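Local coordinates for protein dehydratase, IlvD/Edd family (Caulobacter crescentus, PDB 5OYN) that catalyses the dehydration of D-xylonate to 2-dehydro-3-deoxy-D-arabinonate, and of D-gluconate about as efficiently, using a [2Fe-2S] cluster and Mg(2+), at residues H333-A338 and R375-P380. Sequence-based numbering, arbitrary orientation.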
# COMPACT_ATOMS: atom_id res chain seq x y z
N HIS A 333 3.77 27.11 12.01
CA HIS A 333 2.51 26.43 12.27
C HIS A 333 2.22 26.33 13.76
O HIS A 333 1.06 26.42 14.19
CB HIS A 333 2.51 25.04 11.62
CG HIS A 333 1.39 24.17 12.10
ND1 HIS A 333 1.55 23.26 13.13
CD2 HIS A 333 0.08 24.13 11.76
CE1 HIS A 333 0.39 22.68 13.38
NE2 HIS A 333 -0.51 23.18 12.57
N ARG A 334 3.25 26.13 14.58
CA ARG A 334 3.04 26.11 16.03
C ARG A 334 2.60 27.47 16.55
O ARG A 334 1.88 27.55 17.55
CB ARG A 334 4.33 25.68 16.72
CG ARG A 334 4.17 25.19 18.14
CD ARG A 334 5.05 23.94 18.36
NE ARG A 334 6.48 24.25 18.31
CZ ARG A 334 7.36 23.57 17.58
NH1 ARG A 334 6.95 22.54 16.85
NH2 ARG A 334 8.64 23.92 17.58
N ALA A 335 3.04 28.56 15.90
CA ALA A 335 2.59 29.91 16.23
C ALA A 335 1.15 30.19 15.80
O ALA A 335 0.57 31.18 16.26
CB ALA A 335 3.51 30.94 15.59
N GLY A 336 0.57 29.36 14.94
CA GLY A 336 -0.82 29.51 14.55
C GLY A 336 -0.99 29.58 13.05
O GLY A 336 -2.12 29.70 12.56
N GLY A 337 0.12 29.53 12.33
CA GLY A 337 0.15 29.50 10.88
C GLY A 337 -0.71 30.57 10.23
O GLY A 337 -0.85 31.69 10.73
N ALA A 338 -1.29 30.22 9.09
CA ALA A 338 -2.04 31.21 8.31
C ALA A 338 -3.19 31.84 9.08
O ALA A 338 -3.32 33.07 9.02
CB ALA A 338 -2.53 30.59 7.00
N ARG A 375 4.82 35.21 19.79
CA ARG A 375 5.13 36.52 19.22
C ARG A 375 6.58 36.62 18.74
O ARG A 375 6.95 37.65 18.17
CB ARG A 375 4.81 37.62 20.24
CG ARG A 375 3.31 37.90 20.42
CD ARG A 375 2.70 38.66 19.23
NE ARG A 375 1.24 38.83 19.36
CZ ARG A 375 0.42 39.11 18.34
NH1 ARG A 375 0.90 39.23 17.10
NH2 ARG A 375 -0.88 39.24 18.56
N GLU A 376 7.40 35.58 18.95
CA GLU A 376 8.73 35.50 18.35
C GLU A 376 8.65 35.21 16.85
O GLU A 376 9.62 35.44 16.12
CB GLU A 376 9.56 34.40 19.03
CG GLU A 376 10.71 34.87 19.96
CD GLU A 376 11.30 33.73 20.85
OE1 GLU A 376 11.16 32.52 20.51
OE2 GLU A 376 11.90 34.04 21.91
N VAL A 377 7.50 34.72 16.40
CA VAL A 377 7.36 34.12 15.08
C VAL A 377 6.36 34.90 14.24
O VAL A 377 6.60 35.19 13.06
CB VAL A 377 6.94 32.63 15.18
CG1 VAL A 377 6.90 31.98 13.80
CG2 VAL A 377 7.86 31.90 16.12
N ILE A 378 5.21 35.23 14.82
CA ILE A 378 4.20 36.04 14.17
C ILE A 378 4.10 37.35 14.95
O ILE A 378 3.52 37.39 16.05
CB ILE A 378 2.86 35.32 14.08
CG1 ILE A 378 3.04 34.07 13.21
CG2 ILE A 378 1.81 36.27 13.53
CD1 ILE A 378 1.82 33.17 13.17
N PHE A 379 4.67 38.41 14.39
CA PHE A 379 4.74 39.69 15.08
C PHE A 379 3.40 40.41 15.08
O PHE A 379 2.55 40.17 14.20
CB PHE A 379 5.80 40.57 14.43
CG PHE A 379 7.19 40.25 14.87
CD1 PHE A 379 7.56 38.94 15.15
CD2 PHE A 379 8.13 41.25 15.00
CE1 PHE A 379 8.85 38.64 15.56
CE2 PHE A 379 9.42 40.96 15.40
CZ PHE A 379 9.78 39.65 15.69
N PRO A 380 3.17 41.28 16.06
CA PRO A 380 1.95 42.10 16.05
C PRO A 380 2.01 43.13 14.94
O PRO A 380 3.09 43.64 14.60
CB PRO A 380 1.94 42.76 17.44
CG PRO A 380 3.36 42.76 17.87
CD PRO A 380 4.03 41.58 17.22
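I378 sets CG1 beside its backbone N and anti to its carbonyl carbon (chi1 -63°), and an extended second torsion (chi2 173°) carries CD1 straight out toward the helix end at 333-335. V377 turns CG1 anti to its backbone N (chi1 -175°), with CG2 beside that N. The backbone directs CB of both residues toward segment 333-338, and the torsions then place V377 CG1 and I378 CD1. The A335 methyl faces these two neighbouring side chains. Its CB is 3.7 Å from I378 CD1, a tip-to-tip meeting of methyl groups. The same A335 CB lies 3.8 Å from V377 CB, so valine is met at its branch point. V377 CG1 also stays close, at 4.0 Å from A335 CB.

I378 CD1 reaches on past the methyl to the backbone of the turn, lying 3.9 Å from G337 O. It also passes G336 N at 4.4 Å, and these are van der Waals approaches of a methyl to the backbone. The turn itself is closed by a hydrogen bond from G336 N to H333 O (3.1 Å). G336 has a positive phi, where a side chain would jam against the carbonyl O of A335. The direct contact is van der Waals, while A335 O is hydrogen-bonded to T372 OG1, just before the loop segment. I378 also touches F332 and A340, so it packs on both helices.

On the loop, R375 NH1 makes a weak hydrogen bond to I378 O. R375 also forms a salt bridge to E344, and E376 forms one to R331.

The contact is buried but away from the cluster and the Mg(2+) site. It packs the loop after helix 363-367 onto the junction of helices 329-335 and 337-347, where the first helix ends in a Schellman motif.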